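Local structure of cellulase IBT99 (Metagenomes, 6WBT) at residues E178-E183 with D236-D241; A252-M257 with Y261-Y266; Y119-I124 with E398-H403. The protein probably hydrolyses 6-phospho-alpha-glucosides as a family 4 glycosidase, with bound NAD and a manganese ion at its active site. One frame throughout, in Å; residues are numbered along the deposited sequence.

Contact 1: E178-E183 with D236-D241; sequences EARMAE and DALLKD
R180 overlaps L239: methyl CD2 of L239 lies over one face of the guanidinium group, displaced toward its rim. The two side chains come from opposite directions. The same methyl also meets the aliphatic part of the arginine, with L239 CD2 3.8 Å from R180 CD. L238 adds its own CD2 methyl, 3.8 Å from R180 NH1 and set obliquely to the guanidinium plane. The arginine chain is bent at chi2 and chi3 (-76° and 73°). The bends turn the guanidinium along its own helix to E183, three residues on. There it makes a side-on, two-nitrogen salt bridge. R180 NE donates to E183 OE1 at 2.8 Å, and R180 NH2 donates to E183 OE2 at 2.7 Å. Both acceptors lie in the guanidinium plane, which fixes the rotation of that group. E183 OE1 has a further hydrogen bond to S233.

Helix 173-184 follows strand 167-170 of the Rossmann-type NAD-binding part. The other segment is a loop of the C-terminal part of the family 4 fold, so the contact joins the two. F248 of helix 242-249 packs against R180, L238 and L239.

At the exposed edge, D236 brings its carboxylate beside that of E183, with the planes 31° apart. The pair is not hydrogen-bonded. R180 probably eases the meeting of the two negative charges, since its NH2 is 4.5 Å from D236 OD1. At the far end of the loop, D241 caps helix 242-249 through D243 N and forms a salt bridge with R286, which also hydrogen-bonds to the glucose 6-phosphate.

Contact 2: A252-M257 with Y261-Y266; sequences ALISSM and YLPNTY. With G6P (6-O-phosphono-alpha-D-glucopyranose), chain F.
P263 alone carries its side of this contact: a proline within the short strand 262-263 takes both close approaches from helix 251-257, and no hydrogen bond crosses. Only three residues separate the two segments, so the contact closes a short turn of chain. I254 reaches the ring with its CG2 branch, which stands anti to the backbone N. This methyl sits against the CB-CG side of the ring, with I254 CG2 3.7 Å from P263 CG. The two side chains meet at a slant. S255 approaches the other part of the ring, its CB 4.0 Å from P263 CD. The contact is made by carbon because OG lies between the backbone N and the carbonyl carbon (chi1 58°) and bonds to S251 O, one turn back. W204 of strand 202-210 also packs on P263.

Beyond the proline the chain turns toward the sugar. N264 OD1 accepts from Y266 N at 3.0 Å, with an N-H...O angle of 170°. This is an Asx turn, and it leads into helix 267-270. N264 ND2 is held by Y196 OH. Y266 points its hydroxyl at the bound glucose 6-phosphate, whose O3 donates to Y266 OH at 3.2 Å. Sugar carbon C2 lies near the plane of the tyrosine ring, at its edge. The ring is also stacked with H201, a manganese ligand. The buried proline contact packs helix 251-257 on the short strand 262-263; the loop that follows brings Y266 into the phosphosugar and metal site of this family 4 glycosidase.

Contact 3: Y119-I124 with E398-H403; sequences YGMRTI and EAAIEH. With NAD (nicotinamide-adenine-dinucleotide), chain G.
M121 and I124 converge on the single methyl of A400. M121, a selenomethionine, brings its CE to 3.7 Å from A400 CB. Its chain bends at the last torsion (chi3 60°), which lays CE against the alanine, near CA as well as CB. I124 comes with its CD1, 3.8 Å from A400 CB. The helix segments stay 10.5 Å apart at their axes, crossing at -42°, and the longer M121 and I124 reach across to the small alanine. W439 covers M121, and A157 packs on I124.

On the same helix, Y119 serves the cofactor. With CG anti to the backbone N (chi1 -176°), the ring extends to the NAD, on a different side of the helix from M121 and I124. Y119 OH donates to O3D of the nicotinamide ribose at 2.6 Å, and O3D lies in the ring plane at its edge. A phenylalanine here would remove the hydroxyl and is likely to leave O3D without this partner and the ribose less firmly placed. One turn on, T123 OG1 bonds back to Y119 O at 2.7 Å.

Helix 114-136 therefore lies between the NAD and helix 380-402, with helix 151-161 against both and helix 405-414 packed on A399.

In the fold
Contacts 1 and 2 are neighbours, with centres 17 Å apart. They touch where M181 SE of helix 173-184 packs on L262 CD1 at 4.2 Å. The same helix reaches N264, T265 and Y266 through M173 and I177. Contact 3 is centred 34 Å from contact 1, across the centre of the chain, and 31 Å from contact 2. Nearest atoms are about 9 Å apart for contacts 2 and 3, and about 16 Å for contacts 1 and 3. Along the sequence, contact 3 closes a long loop that contains the other two in series. Each has a residue at or near the ligands: the L238 side chain is about 6 Å from the glucose 6-phosphate, Y266 binds that sugar, and Y119 binds NAD.

Contact 1: E178-E183 with D236-D241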
loop_
_atom_site.group_PDB
_atom_site.type_symbol
_atom_site.label_atom_id
_atom_site.label_comp_id
_atom_site.label_asym_id
_atom_site.label_seq_id
_atom_site.Cartn_x
_atom_site.Cartn_y
_atom_site.Cartn_z
ATOM N N GLU A 178 6.369 -19.568 26.431
ATOM C CA GLU A 178 7.820 -19.711 26.397
ATOM C C GLU A 178 8.342 -20.433 27.631
ATOM O O GLU A 178 9.393 -21.081 27.569
ATOM C CB GLU A 178 8.479 -18.337 26.262
ATOM C CG GLU A 178 8.262 -17.684 24.906
ATOM C CD GLU A 178 8.881 -16.305 24.812
ATOM O OE1 GLU A 178 8.919 -15.595 25.838
ATOM O OE2 GLU A 178 9.332 -15.932 23.709
ATOM N N ALA A 179 7.631 -20.333 28.756
ATOM C CA ALA A 179 8.017 -21.090 29.941
ATOM C C ALA A 179 7.820 -22.585 29.723
ATOM O O ALA A 179 8.625 -23.399 30.191
ATOM C CB ALA A 179 7.220 -20.614 31.154
ATOM N N ARG A 180 6.756 -22.964 29.011
ATOM C CA ARG A 180 6.542 -24.371 28.697
ATOM C C ARG A 180 7.580 -24.874 27.702
ATOM O O ARG A 180 8.078 -25.998 27.832
ATOM C CB ARG A 180 5.129 -24.577 28.150
ATOM C CG ARG A 180 4.026 -23.896 28.952
ATOM C CD ARG A 180 3.698 -24.629 30.251
ATOM N NE ARG A 180 4.732 -24.471 31.270
ATOM C CZ ARG A 180 4.861 -23.399 32.044
ATOM N NH1 ARG A 180 4.022 -22.380 31.917
ATOM N NH2 ARG A 180 5.833 -23.342 32.944
HETATM N N MSE A 181 7.920 -24.056 26.712
HETATM C CA MSE A 181 8.937 -24.415 25.731
HETATM C C MSE A 181 10.302 -24.551 26.400
HETATM O O MSE A 181 11.149 -25.322 25.952
HETATM C CB MSE A 181 8.989 -23.378 24.606
HETATM C CG MSE A 181 7.706 -23.304 23.788
HETATM SE SE MSE A 181 7.854 -22.224 22.167
HETATM C CE MSE A 181 7.340 -20.486 22.886
ATOM N N ALA A 182 10.503 -23.799 27.485
ATOM C CA ALA A 182 11.736 -23.929 28.252
ATOM C C ALA A 182 11.803 -25.272 28.968
ATOM O O ALA A 182 12.879 -25.870 29.080
ATOM C CB ALA A 182 11.853 -22.778 29.251
ATOM N N GLU A 183 10.662 -25.767 29.452
ATOM C CA GLU A 183 10.646 -27.042 30.160
ATOM C C GLU A 183 10.725 -28.220 29.195
ATOM O O GLU A 183 11.331 -29.248 29.514
ATOM C CB GLU A 183 9.387 -27.145 31.020
ATOM C CG GLU A 183 9.247 -26.040 32.054
ATOM C CD GLU A 183 7.816 -25.859 32.515
ATOM O OE1 GLU A 183 6.900 -26.252 31.763
ATOM O OE2 GLU A 183 7.605 -25.327 33.624
ATOM N N ASP A 236 5.299 -27.457 38.130
ATOM C CA ASP A 236 5.118 -26.050 38.446
ATOM C C ASP A 236 3.708 -25.798 38.979
ATOM O O ASP A 236 2.877 -26.705 39.080
ATOM C CB ASP A 236 5.411 -25.182 37.224
ATOM C CG ASP A 236 6.864 -24.749 37.153
ATOM O OD1 ASP A 236 7.662 -25.439 36.487
ATOM O OD2 ASP A 236 7.206 -23.722 37.776
ATOM N N ALA A 237 3.437 -24.540 39.324
ATOM C CA ALA A 237 2.185 -24.178 39.977
ATOM C C ALA A 237 1.065 -23.851 38.999
ATOM O O ALA A 237 -0.111 -24.011 39.346
ATOM C CB ALA A 237 2.405 -22.986 40.912
ATOM N N LEU A 238 1.395 -23.388 37.790
ATOM C CA LEU A 238 0.350 -23.036 36.834
ATOM C C LEU A 238 -0.387 -24.274 36.337
ATOM O O LEU A 238 -1.611 -24.248 36.166
ATOM C CB LEU A 238 0.945 -22.265 35.657
ATOM C CG LEU A 238 -0.083 -21.743 34.648
ATOM C CD1 LEU A 238 -0.671 -20.415 35.110
ATOM C CD2 LEU A 238 0.522 -21.626 33.257
ATOM N N LEU A 239 0.339 -25.365 36.102
ATOM C CA LEU A 239 -0.262 -26.592 35.593
ATOM C C LEU A 239 -1.014 -27.378 36.659
ATOM O O LEU A 239 -1.492 -28.479 36.367
ATOM C CB LEU A 239 0.810 -27.482 34.955
ATOM C CG LEU A 239 1.146 -27.238 33.479
ATOM C CD1 LEU A 239 -0.101 -27.369 32.614
ATOM C CD2 LEU A 239 1.813 -25.885 33.265
ATOM N N LYS A 240 -1.126 -26.856 37.883
ATOM C CA LYS A 240 -1.972 -27.507 38.878
ATOM C C LYS A 240 -3.444 -27.371 38.512
ATOM O O LYS A 240 -4.226 -28.310 38.698
ATOM C CB LYS A 240 -1.712 -26.919 40.264
ATOM C CG LYS A 240 -0.287 -27.081 40.764
ATOM C CD LYS A 240 -0.161 -26.704 42.238
ATOM C CE LYS A 240 -0.227 -25.194 42.465
ATOM N NZ LYS A 240 -1.607 -24.631 42.427
ATOM N N ASP A 241 -3.834 -26.213 37.994
ATOM C CA ASP A 241 -5.201 -25.988 37.549
ATOM C C ASP A 241 -5.517 -26.920 36.384
ATOM O O ASP A 241 -4.818 -26.874 35.359
ATOM C CB ASP A 241 -5.384 -24.527 37.136
ATOM C CG ASP A 241 -6.845 -24.114 37.048
ATOM O OD1 ASP A 241 -7.674 -24.909 36.558
ATOM O OD2 ASP A 241 -7.166 -22.983 37.471
#

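Contact 2: A252-M257 with Y261-Y266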
loop_
_atom_site.group_PDB
_atom_site.type_symbol
_atom_site.label_atom_id
_atom_site.label_comp_id
_atom_site.label_asym_id
_atom_site.label_seq_id
_atom_site.Cartn_x
_atom_site.Cartn_y
_atom_site.Cartn_z
ATOM N N ALA A 252 -2.108 -29.454 20.565
ATOM C CA ALA A 252 -1.619 -30.559 19.747
ATOM C C ALA A 252 -2.401 -30.671 18.445
ATOM O O ALA A 252 -1.817 -30.910 17.381
ATOM C CB ALA A 252 -1.694 -31.866 20.535
ATOM N N LEU A 253 -3.722 -30.501 18.509
ATOM C CA LEU A 253 -4.537 -30.587 17.301
ATOM C C LEU A 253 -4.262 -29.418 16.364
ATOM O O LEU A 253 -4.168 -29.603 15.145
ATOM C CB LEU A 253 -6.022 -30.643 17.667
ATOM C CG LEU A 253 -6.592 -31.953 18.221
ATOM C CD1 LEU A 253 -6.171 -33.133 17.355
ATOM C CD2 LEU A 253 -6.208 -32.179 19.679
ATOM N N ILE A 254 -4.128 -28.210 16.913
ATOM C CA ILE A 254 -3.894 -27.037 16.075
ATOM C C ILE A 254 -2.508 -27.096 15.443
ATOM O O ILE A 254 -2.335 -26.763 14.265
ATOM C CB ILE A 254 -4.094 -25.749 16.895
ATOM C CG1 ILE A 254 -5.524 -25.684 17.436
ATOM C CG2 ILE A 254 -3.785 -24.524 16.051
ATOM C CD1 ILE A 254 -5.820 -24.436 18.237
ATOM N N SER A 255 -1.503 -27.524 16.209
ATOM C CA SER A 255 -0.150 -27.630 15.676
ATOM C C SER A 255 0.016 -28.795 14.709
ATOM O O SER A 255 1.035 -28.859 14.015
ATOM C CB SER A 255 0.857 -27.763 16.821
ATOM O OG SER A 255 0.573 -28.895 17.623
ATOM N N SER A 256 -0.951 -29.711 14.647
ATOM C CA SER A 256 -0.883 -30.830 13.715
ATOM C C SER A 256 -1.588 -30.541 12.398
ATOM O O SER A 256 -1.164 -31.051 11.354
ATOM C CB SER A 256 -1.486 -32.085 14.351
ATOM O OG SER A 256 -0.762 -32.473 15.505
HETATM N N MSE A 257 -2.647 -29.740 12.421
HETATM C CA MSE A 257 -3.392 -29.416 11.210
HETATM C C MSE A 257 -2.695 -28.317 10.415
HETATM O O MSE A 257 -2.652 -28.359 9.186
HETATM C CB MSE A 257 -4.821 -28.994 11.562
HETATM C CG MSE A 257 -5.602 -30.049 12.329
HETATM SE SE MSE A 257 -7.312 -29.407 13.014
HETATM C CE MSE A 257 -8.257 -29.190 11.325
ATOM N N TYR A 261 3.659 -22.726 11.936
ATOM C CA TYR A 261 4.146 -22.108 13.159
ATOM C C TYR A 261 3.567 -22.827 14.371
ATOM O O TYR A 261 2.625 -23.616 14.268
ATOM C CB TYR A 261 3.777 -20.618 13.212
ATOM C CG TYR A 261 4.004 -19.876 11.913
ATOM C CD1 TYR A 261 5.211 -19.975 11.234
ATOM C CD2 TYR A 261 3.006 -19.085 11.362
ATOM C CE1 TYR A 261 5.420 -19.301 10.045
ATOM C CE2 TYR A 261 3.205 -18.408 10.173
ATOM C CZ TYR A 261 4.413 -18.520 9.519
ATOM O OH TYR A 261 4.615 -17.847 8.336
ATOM N N LEU A 262 4.154 -22.545 15.530
ATOM C CA LEU A 262 3.591 -23.000 16.794
ATOM C C LEU A 262 2.514 -22.020 17.242
ATOM O O LEU A 262 2.805 -20.830 17.405
ATOM C CB LEU A 262 4.677 -23.119 17.854
ATOM C CG LEU A 262 5.587 -24.340 17.717
ATOM C CD1 LEU A 262 6.778 -24.235 18.653
ATOM C CD2 LEU A 262 4.798 -25.610 17.994
ATOM N N PRO A 263 1.280 -22.465 17.452
ATOM C CA PRO A 263 0.179 -21.523 17.657
ATOM C C PRO A 263 0.164 -20.923 19.052
ATOM O O PRO A 263 0.662 -21.503 20.019
ATOM C CB PRO A 263 -1.064 -22.392 17.431
ATOM C CG PRO A 263 -0.631 -23.749 17.870
ATOM C CD PRO A 263 0.825 -23.866 17.486
ATOM N N ASN A 264 -0.425 -19.733 19.138
ATOM C CA ASN A 264 -0.749 -19.162 20.434
ATOM C C ASN A 264 -1.829 -20.005 21.104
ATOM O O ASN A 264 -2.663 -20.628 20.441
ATOM C CB ASN A 264 -1.214 -17.713 20.284
ATOM C CG ASN A 264 -1.336 -16.990 21.617
ATOM O OD1 ASN A 264 -2.003 -17.463 22.538
ATOM N ND2 ASN A 264 -0.685 -15.838 21.724
ATOM N N THR A 265 -1.799 -20.022 22.437
ATOM C CA THR A 265 -2.711 -20.877 23.190
ATOM C C THR A 265 -4.169 -20.507 22.934
ATOM O O THR A 265 -5.032 -21.388 22.833
ATOM C CB THR A 265 -2.372 -20.792 24.681
ATOM O OG1 THR A 265 -1.247 -21.635 24.964
ATOM C CG2 THR A 265 -3.545 -21.219 25.536
ATOM N N TYR A 266 -4.459 -19.213 22.789
ATOM C CA TYR A 266 -5.840 -18.751 22.692
ATOM C C TYR A 266 -6.506 -19.073 21.358
ATOM O O TYR A 266 -7.686 -18.742 21.194
ATOM C CB TYR A 266 -5.905 -17.247 22.952
ATOM C CG TYR A 266 -5.988 -16.896 24.419
ATOM C CD1 TYR A 266 -7.214 -16.813 25.063
ATOM C CD2 TYR A 266 -4.841 -16.656 25.164
ATOM C CE1 TYR A 266 -7.299 -16.496 26.404
ATOM C CE2 TYR A 266 -4.917 -16.337 26.506
ATOM C CZ TYR A 266 -6.147 -16.259 27.121
ATOM O OH TYR A 266 -6.227 -15.943 28.458
HETATM C C1 G6P F . -2.727 -15.537 30.950
HETATM C C2 G6P F . -3.495 -14.683 29.944
HETATM C C3 G6P F . -4.520 -13.799 30.645
HETATM C C4 G6P F . -5.385 -14.630 31.585
HETATM C C5 G6P F . -4.487 -15.415 32.533
HETATM C C6 G6P F . -5.280 -16.240 33.543
HETATM O O1 G6P F . -1.925 -14.691 31.780
HETATM O O2 G6P F . -2.577 -13.860 29.216
HETATM O O3 G6P F . -5.345 -13.155 29.670
HETATM O O4 G6P F . -6.253 -13.772 32.333
HETATM O O5 G6P F . -3.640 -16.271 31.766
HETATM O O6 G6P F . -6.676 -15.970 33.441
HETATM P P G6P F . -7.670 -16.458 34.610
HETATM O O1P G6P F . -8.893 -16.948 33.875
HETATM O O2P G6P F . -7.884 -15.226 35.455
HETATM O O3P G6P F . -6.890 -17.548 35.306
#

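Contact 3: Y119-I124 with E398-H403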
loop_
_atom_site.group_PDB
_atom_site.type_symbol
_atom_site.label_atom_id
_atom_site.label_comp_id
_atom_site.label_asym_id
_atom_site.label_seq_id
_atom_site.Cartn_x
_atom_site.Cartn_y
_atom_site.Cartn_z
ATOM N N TYR A 119 -16.146 -7.429 27.859
ATOM C CA TYR A 119 -15.130 -6.959 28.793
ATOM C C TYR A 119 -14.326 -5.806 28.203
ATOM O O TYR A 119 -13.884 -4.915 28.937
ATOM C CB TYR A 119 -14.212 -8.121 29.175
ATOM C CG TYR A 119 -13.167 -7.804 30.222
ATOM C CD1 TYR A 119 -13.393 -6.844 31.200
ATOM C CD2 TYR A 119 -11.950 -8.473 30.230
ATOM C CE1 TYR A 119 -12.434 -6.557 32.154
ATOM C CE2 TYR A 119 -10.988 -8.194 31.178
ATOM C CZ TYR A 119 -11.233 -7.236 32.137
ATOM O OH TYR A 119 -10.271 -6.960 33.080
ATOM N N GLY A 120 -14.141 -5.798 26.881
ATOM C CA GLY A 120 -13.367 -4.737 26.260
ATOM C C GLY A 120 -14.044 -3.382 26.338
ATOM O O GLY A 120 -13.401 -2.375 26.648
HETATM N N MSE A 121 -15.345 -3.335 26.064
HETATM C CA MSE A 121 -16.076 -2.071 26.054
HETATM C C MSE A 121 -16.213 -1.479 27.454
HETATM O O MSE A 121 -16.407 -0.273 27.608
HETATM C CB MSE A 121 -17.459 -2.252 25.424
HETATM C CG MSE A 121 -17.426 -2.524 23.927
HETATM SE SE MSE A 121 -19.029 -1.880 23.023
HETATM C CE MSE A 121 -18.874 0.015 23.462
ATOM N N ARG A 122 -16.115 -2.330 28.478
ATOM C CA ARG A 122 -16.083 -1.833 29.848
ATOM C C ARG A 122 -14.762 -1.157 30.181
ATOM O O ARG A 122 -14.720 -0.313 31.083
ATOM C CB ARG A 122 -16.333 -2.969 30.841
ATOM C CG ARG A 122 -17.768 -3.464 30.902
ATOM C CD ARG A 122 -17.996 -4.280 32.168
ATOM N NE ARG A 122 -17.119 -5.444 32.238
ATOM C CZ ARG A 122 -17.451 -6.656 31.804
ATOM N NH1 ARG A 122 -18.645 -6.865 31.268
ATOM N NH2 ARG A 122 -16.590 -7.659 31.908
ATOM N N THR A 123 -13.689 -1.498 29.470
ATOM C CA THR A 123 -12.347 -1.052 29.813
ATOM C C THR A 123 -11.858 0.115 28.962
ATOM O O THR A 123 -10.871 0.756 29.335
ATOM C CB THR A 123 -11.357 -2.221 29.685
ATOM O OG1 THR A 123 -11.989 -3.431 30.124
ATOM C CG2 THR A 123 -10.112 -1.983 30.534
ATOM N N ILE A 124 -12.528 0.416 27.846
ATOM C CA ILE A 124 -12.023 1.427 26.913
ATOM C C ILE A 124 -11.914 2.786 27.597
ATOM O O ILE A 124 -10.820 3.340 27.746
ATOM C CB ILE A 124 -12.912 1.498 25.659
ATOM C CG1 ILE A 124 -12.790 0.208 24.844
ATOM C CG2 ILE A 124 -12.543 2.704 24.807
ATOM C CD1 ILE A 124 -13.620 0.200 23.580
ATOM N N GLU A 398 -15.054 1.641 17.262
ATOM C CA GLU A 398 -15.908 2.668 16.675
ATOM C C GLU A 398 -17.272 2.718 17.352
ATOM O O GLU A 398 -17.902 3.780 17.396
ATOM C CB GLU A 398 -16.070 2.422 15.175
ATOM C CG GLU A 398 -14.768 2.462 14.394
ATOM C CD GLU A 398 -14.953 2.092 12.936
ATOM O OE1 GLU A 398 -16.107 1.854 12.523
ATOM O OE2 GLU A 398 -13.943 2.038 12.204
ATOM N N ALA A 399 -17.741 1.586 17.882
ATOM C CA ALA A 399 -19.012 1.574 18.596
ATOM C C ALA A 399 -18.928 2.345 19.908
ATOM O O ALA A 399 -19.921 2.939 20.341
ATOM C CB ALA A 399 -19.457 0.134 18.853
ATOM N N ALA A 400 -17.758 2.347 20.550
ATOM C CA ALA A 400 -17.582 3.102 21.785
ATOM C C ALA A 400 -17.411 4.592 21.523
ATOM O O ALA A 400 -17.833 5.415 22.345
ATOM C CB ALA A 400 -16.379 2.566 22.563
ATOM N N ILE A 401 -16.804 4.956 20.395
ATOM C CA ILE A 401 -16.575 6.364 20.088
ATOM C C ILE A 401 -17.837 7.006 19.529
ATOM O O ILE A 401 -18.265 8.073 19.983
ATOM C CB ILE A 401 -15.392 6.510 19.113
ATOM C CG1 ILE A 401 -14.103 5.987 19.753
ATOM C CG2 ILE A 401 -15.234 7.960 18.677
ATOM C CD1 ILE A 401 -12.916 5.988 18.815
ATOM N N GLU A 402 -18.453 6.363 18.540
ATOM C CA GLU A 402 -19.606 6.916 17.844
ATOM C C GLU A 402 -20.931 6.569 18.509
ATOM O O GLU A 402 -21.978 7.029 18.039
ATOM C CB GLU A 402 -19.611 6.429 16.392
ATOM C CG GLU A 402 -18.324 6.740 15.648
ATOM C CD GLU A 402 -18.119 5.850 14.440
ATOM O OE1 GLU A 402 -19.053 5.102 14.086
ATOM O OE2 GLU A 402 -17.020 5.895 13.849
ATOM N N HIS A 403 -20.911 5.776 19.584
ATOM C CA HIS A 403 -22.122 5.391 20.313
ATOM C C HIS A 403 -23.140 4.728 19.389
ATOM O O HIS A 403 -24.349 4.929 19.518
ATOM C CB HIS A 403 -22.742 6.594 21.029
ATOM C CG HIS A 403 -21.840 7.225 22.043
ATOM N ND1 HIS A 403 -21.901 6.922 23.386
ATOM C CD2 HIS A 403 -20.854 8.144 21.910
ATOM C CE1 HIS A 403 -20.992 7.627 24.035
ATOM N NE2 HIS A 403 -20.344 8.376 23.163
HETATM P PA NAD G . -9.446 -8.505 40.245
HETATM O O1A NAD G . -10.887 -8.383 39.875
HETATM O O2A NAD G . -9.075 -9.489 41.304
HETATM O O5B NAD G . -8.888 -7.053 40.643
HETATM C C5B NAD G . -9.025 -5.952 39.703
HETATM C C4B NAD G . -8.933 -4.644 40.451
HETATM O O4B NAD G . -9.129 -3.537 39.529
HETATM C C3B NAD G . -9.965 -4.433 41.572
HETATM O O3B NAD G . -9.304 -3.990 42.751
HETATM C C2B NAD G . -10.859 -3.322 41.013
HETATM O O2B NAD G . -11.532 -2.569 42.000
HETATM C C1B NAD G . -9.832 -2.531 40.216
HETATM N N9A NAD G . -10.409 -1.600 39.252
HETATM C C8A NAD G . -11.542 -1.790 38.503
HETATM N N7A NAD G . -11.829 -0.777 37.724
HETATM C C5A NAD G . -10.829 0.149 37.982
HETATM C C6A NAD G . -10.579 1.437 37.471
HETATM N N6A NAD G . -11.347 2.033 36.564
HETATM N N1A NAD G . -9.495 2.096 37.943
HETATM C C2A NAD G . -8.727 1.490 38.858
HETATM N N3A NAD G . -8.865 0.287 39.408
HETATM C C4A NAD G . -9.947 -0.345 38.925
HETATM O O3 NAD G . -8.597 -8.833 38.925
HETATM P PN NAD G . -7.401 -9.863 38.636
HETATM O O1N NAD G . -6.328 -9.657 39.653
HETATM O O2N NAD G . -7.971 -11.232 38.468
HETATM O O5D NAD G . -6.897 -9.321 37.215
HETATM C C5D NAD G . -6.543 -7.919 37.114
HETATM C C4D NAD G . -6.355 -7.558 35.662
HETATM O O4D NAD G . -5.145 -8.178 35.173
HETATM C C3D NAD G . -7.461 -8.032 34.708
HETATM O O3D NAD G . -7.805 -6.983 33.814
HETATM C C2D NAD G . -6.752 -9.176 33.976
HETATM O O2D NAD G . -7.344 -9.548 32.742
HETATM C C1D NAD G . -5.357 -8.583 33.831
HETATM N N1N NAD G . -4.337 -9.606 33.468
HETATM C C2N NAD G . -3.826 -9.636 32.198
HETATM C C3N NAD G . -2.895 -10.597 31.832
HETATM C C7N NAD G . -2.330 -10.539 30.436
HETATM O O7N NAD G . -2.064 -11.584 29.849
HETATM N N7N NAD G . -2.110 -9.341 29.910
HETATM C C4N NAD G . -2.510 -11.554 32.766
HETATM C C5N NAD G . -3.005 -11.490 34.051
HETATM C C6N NAD G . -3.914 -10.509 34.382
#